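PilM (Pseudomonas aeruginosa, PDB 3HG9) is a PilM-family protein of unknown function, probably plasmid-encoded and possibly involved in forming a conjugative pilus. Local coordinates at residues B[12-26]-B[67-81]. Numbering follows the deposited sequence.
Sequences VDTLARSLLLYRSRL and YAFIASPPAGLAAAV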
loop_
_atom_site.group_PDB
_atom_site.type_symbol
_atom_site.label_atom_id
_atom_site.label_comp_id
_atom_site.label_asym_id
_atom_site.label_seq_id
_atom_site.Cartn_x
_atom_site.Cartn_y
_atom_site.Cartn_z
ATOM N N VAL B 12 -1.482 -22.334 -4.657
ATOM C CA VAL B 12 -1.159 -21.066 -5.339
ATOM C C VAL B 12 -0.791 -20.016 -4.322
ATOM O O VAL B 12 -0.303 -18.937 -4.659
ATOM C CB VAL B 12 -2.323 -20.552 -6.246
ATOM C CG1 VAL B 12 -2.714 -21.631 -7.224
ATOM C CG2 VAL B 12 -3.570 -20.080 -5.443
ATOM N N ASP B 13 -1.023 -20.389 -3.071
ATOM C CA ASP B 13 -0.726 -19.605 -1.898
ATOM C C ASP B 13 0.804 -19.612 -1.625
ATOM O O ASP B 13 1.383 -18.626 -1.090
ATOM C CB ASP B 13 -1.554 -20.192 -0.769
ATOM C CG ASP B 13 -3.004 -20.555 -1.249
ATOM O OD1 ASP B 13 -3.804 -19.598 -1.500
ATOM O OD2 ASP B 13 -3.318 -21.785 -1.425
ATOM N N THR B 14 1.444 -20.716 -2.015
ATOM C CA THR B 14 2.877 -20.805 -2.047
ATOM C C THR B 14 3.356 -19.892 -3.185
ATOM O O THR B 14 4.243 -19.059 -3.059
ATOM C CB THR B 14 3.248 -22.256 -2.397
ATOM O OG1 THR B 14 3.260 -23.067 -1.222
ATOM C CG2 THR B 14 4.635 -22.354 -3.103
ATOM N N LEU B 15 2.757 -20.023 -4.330
ATOM C CA LEU B 15 3.128 -19.151 -5.389
ATOM C C LEU B 15 2.949 -17.627 -5.102
ATOM O O LEU B 15 3.762 -16.794 -5.561
ATOM C CB LEU B 15 2.320 -19.572 -6.600
ATOM C CG LEU B 15 2.754 -18.821 -7.840
ATOM C CD1 LEU B 15 4.209 -19.128 -8.118
ATOM C CD2 LEU B 15 1.840 -19.157 -9.071
ATOM N N ALA B 16 1.864 -17.262 -4.410
ATOM C CA ALA B 16 1.588 -15.860 -4.084
ATOM C C ALA B 16 2.637 -15.336 -3.113
ATOM O O ALA B 16 3.187 -14.264 -3.320
ATOM C CB ALA B 16 0.176 -15.732 -3.466
ATOM N N ARG B 17 2.898 -16.113 -2.067
ATOM C CA ARG B 17 4.038 -15.955 -1.184
ATOM C C ARG B 17 5.445 -15.783 -1.887
ATOM O O ARG B 17 6.209 -14.861 -1.531
ATOM C CB ARG B 17 4.034 -17.118 -0.159
ATOM C CG ARG B 17 3.175 -16.821 1.134
ATOM C CD ARG B 17 3.344 -17.922 2.220
ATOM N NE ARG B 17 3.455 -17.486 3.636
ATOM C CZ ARG B 17 2.424 -17.248 4.466
ATOM N NH1 ARG B 17 1.164 -17.393 4.050
ATOM N NH2 ARG B 17 2.633 -16.844 5.726
ATOM N N SER B 18 5.763 -16.605 -2.887
ATOM C CA SER B 18 7.004 -16.420 -3.673
ATOM C C SER B 18 6.978 -15.070 -4.429
ATOM O O SER B 18 7.927 -14.270 -4.364
ATOM C CB SER B 18 7.160 -17.578 -4.688
ATOM O OG SER B 18 7.027 -18.854 -4.031
ATOM N N LEU B 19 5.882 -14.802 -5.126
ATOM C CA LEU B 19 5.720 -13.491 -5.661
ATOM C C LEU B 19 6.064 -12.401 -4.597
ATOM O O LEU B 19 6.909 -11.522 -4.836
ATOM C CB LEU B 19 4.291 -13.334 -6.175
ATOM C CG LEU B 19 4.142 -12.017 -6.952
ATOM C CD1 LEU B 19 3.181 -12.269 -8.130
ATOM C CD2 LEU B 19 3.585 -10.860 -6.107
ATOM N N LEU B 20 5.422 -12.455 -3.428
ATOM C CA LEU B 20 5.571 -11.334 -2.455
ATOM C C LEU B 20 7.025 -11.237 -2.061
ATOM O O LEU B 20 7.639 -10.128 -1.943
ATOM C CB LEU B 20 4.705 -11.559 -1.216
ATOM C CG LEU B 20 3.339 -11.330 -1.750
ATOM C CD1 LEU B 20 2.267 -11.482 -0.707
ATOM C CD2 LEU B 20 3.309 -9.933 -2.465
ATOM N N LEU B 21 7.596 -12.412 -1.904
ATOM C CA LEU B 21 8.960 -12.483 -1.501
ATOM C C LEU B 21 9.900 -11.904 -2.570
ATOM O O LEU B 21 10.895 -11.242 -2.238
ATOM C CB LEU B 21 9.261 -13.929 -1.247
ATOM C CG LEU B 21 10.648 -14.246 -0.795
ATOM C CD1 LEU B 21 10.458 -15.626 -0.206
ATOM C CD2 LEU B 21 11.655 -14.230 -1.972
ATOM N N TYR B 22 9.606 -12.160 -3.845
ATOM C CA TYR B 22 10.465 -11.640 -4.968
ATOM C C TYR B 22 10.292 -10.145 -5.040
ATOM O O TYR B 22 11.260 -9.373 -5.102
ATOM C CB TYR B 22 9.990 -12.214 -6.264
ATOM C CG TYR B 22 10.768 -11.846 -7.490
ATOM C CD1 TYR B 22 11.899 -12.554 -7.856
ATOM C CD2 TYR B 22 10.283 -10.868 -8.372
ATOM C CE1 TYR B 22 12.625 -12.207 -9.066
ATOM C CE2 TYR B 22 10.967 -10.532 -9.576
ATOM C CZ TYR B 22 12.124 -11.184 -9.903
ATOM O OH TYR B 22 12.748 -10.852 -11.085
ATOM N N ARG B 23 9.028 -9.744 -4.974
ATOM C CA ARG B 23 8.693 -8.334 -4.919
ATOM C C ARG B 23 9.579 -7.550 -3.930
ATOM O O ARG B 23 10.096 -6.441 -4.231
ATOM C CB ARG B 23 7.199 -8.105 -4.566
ATOM C CG ARG B 23 6.833 -6.604 -4.721
ATOM C CD ARG B 23 5.405 -6.300 -4.482
ATOM N NE ARG B 23 5.113 -6.110 -3.057
ATOM C CZ ARG B 23 3.952 -5.658 -2.582
ATOM N NH1 ARG B 23 2.996 -5.342 -3.443
ATOM N NH2 ARG B 23 3.736 -5.536 -1.245
ATOM N N SER B 24 9.751 -8.091 -2.741
ATOM C CA SER B 24 10.457 -7.311 -1.750
ATOM C C SER B 24 11.919 -7.175 -2.064
ATOM O O SER B 24 12.531 -6.164 -1.706
ATOM C CB SER B 24 10.258 -7.931 -0.379
ATOM O OG SER B 24 8.959 -7.697 0.029
ATOM N N ARG B 25 12.495 -8.194 -2.697
ATOM C CA ARG B 25 13.886 -8.107 -3.230
ATOM C C ARG B 25 14.077 -7.046 -4.274
ATOM O O ARG B 25 15.112 -6.433 -4.330
ATOM C CB ARG B 25 14.316 -9.427 -3.827
ATOM C CG ARG B 25 14.361 -10.496 -2.797
ATOM C CD ARG B 25 15.256 -10.079 -1.651
ATOM N NE ARG B 25 15.449 -11.202 -0.745
ATOM C CZ ARG B 25 16.255 -11.182 0.308
ATOM N NH1 ARG B 25 16.954 -10.078 0.580
ATOM N NH2 ARG B 25 16.354 -12.268 1.081
ATOM N N LEU B 26 13.101 -6.860 -5.147
ATOM C CA LEU B 26 13.061 -5.642 -5.973
ATOM C C LEU B 26 12.843 -4.378 -5.127
ATOM O O LEU B 26 13.578 -3.427 -5.309
ATOM C CB LEU B 26 11.949 -5.702 -6.993
ATOM C CG LEU B 26 11.937 -6.779 -8.057
ATOM C CD1 LEU B 26 10.544 -6.709 -8.671
ATOM C CD2 LEU B 26 13.038 -6.510 -9.113
ATOM N N TYR B 67 7.457 -3.541 -9.586
ATOM C CA TYR B 67 6.370 -4.444 -9.760
ATOM C C TYR B 67 6.858 -5.884 -9.891
ATOM O O TYR B 67 7.886 -6.143 -10.520
ATOM C CB TYR B 67 5.681 -4.081 -11.035
ATOM C CG TYR B 67 5.578 -2.617 -11.304
ATOM C CD1 TYR B 67 4.337 -2.027 -11.493
ATOM C CD2 TYR B 67 6.698 -1.818 -11.411
ATOM C CE1 TYR B 67 4.199 -0.647 -11.791
ATOM C CE2 TYR B 67 6.572 -0.454 -11.684
ATOM C CZ TYR B 67 5.322 0.129 -11.884
ATOM O OH TYR B 67 5.184 1.521 -12.153
ATOM N N ALA B 68 6.112 -6.832 -9.351
ATOM C CA ALA B 68 6.419 -8.237 -9.606
ATOM C C ALA B 68 5.170 -8.849 -10.215
ATOM O O ALA B 68 4.083 -8.574 -9.695
ATOM C CB ALA B 68 6.775 -8.952 -8.262
ATOM N N PHE B 69 5.278 -9.614 -11.308
ATOM C CA PHE B 69 4.078 -10.072 -11.992
ATOM C C PHE B 69 4.149 -11.437 -12.634
ATOM O O PHE B 69 5.135 -11.792 -13.262
ATOM C CB PHE B 69 3.632 -9.066 -13.057
ATOM C CG PHE B 69 4.712 -8.649 -14.022
ATOM C CD1 PHE B 69 4.821 -9.262 -15.282
ATOM C CD2 PHE B 69 5.590 -7.595 -13.685
ATOM C CE1 PHE B 69 5.798 -8.869 -16.182
ATOM C CE2 PHE B 69 6.595 -7.180 -14.568
ATOM C CZ PHE B 69 6.709 -7.826 -15.848
ATOM N N ILE B 70 3.084 -12.204 -12.454
ATOM C CA ILE B 70 2.898 -13.410 -13.230
ATOM C C ILE B 70 2.077 -13.072 -14.453
ATOM O O ILE B 70 0.892 -12.761 -14.370
ATOM C CB ILE B 70 2.348 -14.599 -12.425
ATOM C CG1 ILE B 70 3.533 -15.370 -11.858
ATOM C CG2 ILE B 70 1.626 -15.627 -13.327
ATOM C CD1 ILE B 70 4.048 -14.863 -10.550
ATOM N N ALA B 71 2.780 -13.143 -15.584
ATOM C CA ALA B 71 2.327 -12.741 -16.915
ATOM C C ALA B 71 0.981 -13.348 -17.370
ATOM O O ALA B 71 0.163 -12.638 -18.026
ATOM C CB ALA B 71 3.454 -13.000 -17.954
ATOM N N SER B 72 0.716 -14.616 -17.059
ATOM C CA SER B 72 -0.632 -15.122 -17.309
ATOM C C SER B 72 -1.074 -16.108 -16.222
ATOM O O SER B 72 -0.600 -17.264 -16.145
ATOM C CB SER B 72 -0.831 -15.621 -18.771
ATOM O OG SER B 72 0.284 -16.364 -19.268
ATOM N N PRO B 73 -2.016 -15.654 -15.398
ATOM C CA PRO B 73 -2.143 -16.171 -14.045
ATOM C C PRO B 73 -2.820 -17.510 -14.021
ATOM O O PRO B 73 -3.464 -17.870 -15.001
ATOM C CB PRO B 73 -3.040 -15.134 -13.360
ATOM C CG PRO B 73 -3.938 -14.659 -14.477
ATOM C CD PRO B 73 -3.153 -14.806 -15.786
ATOM N N PRO B 74 -2.587 -18.271 -12.950
ATOM C CA PRO B 74 -3.284 -19.467 -12.461
ATOM C C PRO B 74 -4.404 -18.999 -11.650
ATOM O O PRO B 74 -4.420 -17.824 -11.343
ATOM C CB PRO B 74 -2.259 -20.111 -11.541
ATOM C CG PRO B 74 -0.973 -19.781 -12.196
ATOM C CD PRO B 74 -1.150 -18.333 -12.628
ATOM N N ALA B 75 -5.339 -19.865 -11.278
ATOM C CA ALA B 75 -6.570 -19.368 -10.660
ATOM C C ALA B 75 -6.540 -19.337 -9.144
ATOM O O ALA B 75 -6.001 -20.228 -8.507
ATOM C CB ALA B 75 -7.788 -20.128 -11.182
ATOM N N GLY B 76 -7.152 -18.300 -8.571
ATOM C CA GLY B 76 -7.127 -18.026 -7.114
ATOM C C GLY B 76 -5.908 -17.234 -6.659
ATOM O O GLY B 76 -5.673 -17.120 -5.455
ATOM N N LEU B 77 -5.162 -16.672 -7.612
ATOM C CA LEU B 77 -3.779 -16.141 -7.407
ATOM C C LEU B 77 -3.816 -14.672 -7.060
ATOM O O LEU B 77 -2.971 -14.191 -6.275
ATOM C CB LEU B 77 -2.879 -16.297 -8.683
ATOM C CG LEU B 77 -1.552 -15.510 -8.616
ATOM C CD1 LEU B 77 -0.486 -16.088 -7.667
ATOM C CD2 LEU B 77 -0.898 -15.262 -9.942
ATOM N N ALA B 78 -4.750 -13.947 -7.689
ATOM C CA ALA B 78 -4.987 -12.519 -7.369
ATOM C C ALA B 78 -5.420 -12.470 -5.926
ATOM O O ALA B 78 -4.742 -11.893 -5.032
ATOM C CB ALA B 78 -6.074 -11.959 -8.264
ATOM N N ALA B 79 -6.534 -13.133 -5.676
ATOM C CA ALA B 79 -7.056 -13.188 -4.334
ATOM C C ALA B 79 -5.928 -13.521 -3.378
ATOM O O ALA B 79 -5.489 -12.665 -2.596
ATOM C CB ALA B 79 -8.162 -14.199 -4.253
ATOM N N ALA B 80 -5.417 -14.748 -3.470
ATOM C CA ALA B 80 -4.401 -15.251 -2.541
ATOM C C ALA B 80 -3.299 -14.230 -2.297
ATOM O O ALA B 80 -2.758 -14.177 -1.192
ATOM C CB ALA B 80 -3.806 -16.535 -3.062
ATOM N N VAL B 81 -2.963 -13.423 -3.312
ATOM C CA VAL B 81 -1.890 -12.400 -3.183
ATOM C C VAL B 81 -2.355 -11.129 -2.504
ATOM O O VAL B 81 -1.615 -10.519 -1.747
ATOM C CB VAL B 81 -1.369 -11.936 -4.557
ATOM C CG1 VAL B 81 -0.601 -10.622 -4.394
ATOM C CG2 VAL B 81 -0.478 -13.054 -5.203
#
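Leu19 reaches from helix 12-26 onto strand 67-70, which runs roughly antiparallel to the helix (149°), their axes 7.7 Å apart. Followed outward, its CB leaves the helix toward the strand; CG, anti to the backbone N (chi1 -171°), lies 4.2 Å from Ala68 CB; CD2 lies 4.3 Å from Ala68 CB; and CD1 ends 3.7 Å from Ile70 CD1, also brushing Ala68 O. A branched leucine can thus cover two alternate strand residues that face the same way. Ala68 suits its place by being small: its methyl fits close under the helix, 3.8 Å from Arg23 CB, while the ring of Tyr22 presents an edge to it, with CD2 nearest and Ala68 CB near the ring plane. Past it, Leu26 CD1 approaches Tyr67 O.

At the other end the helix meets helix 77-81, crossing at -60°. Small residues again permit the approach: Ala16 CB meets Val81 CG2 at a modelled 3.3 Å, doubtfully short for two methyls, and touches Ala80 CB. Beside them Leu77 CD1 fills the angle between Leu15 CD2 and Ala16 CA, and Val12 CG2 rests 3.6 Å from Gly76 O at the N-cap, where positive phi suits a residue without a side chain.

Arg23 gives the contact its aliphatic base alone; its guanidinium, with Leu20 CD2 over one face, forms a salt bridge to Asp88 of the second subunit. That chain extends the sheet, so the strand's backbone bonds run to it and to strand 57-62. The contact is therefore almost wholly apolar, held by shape and burial.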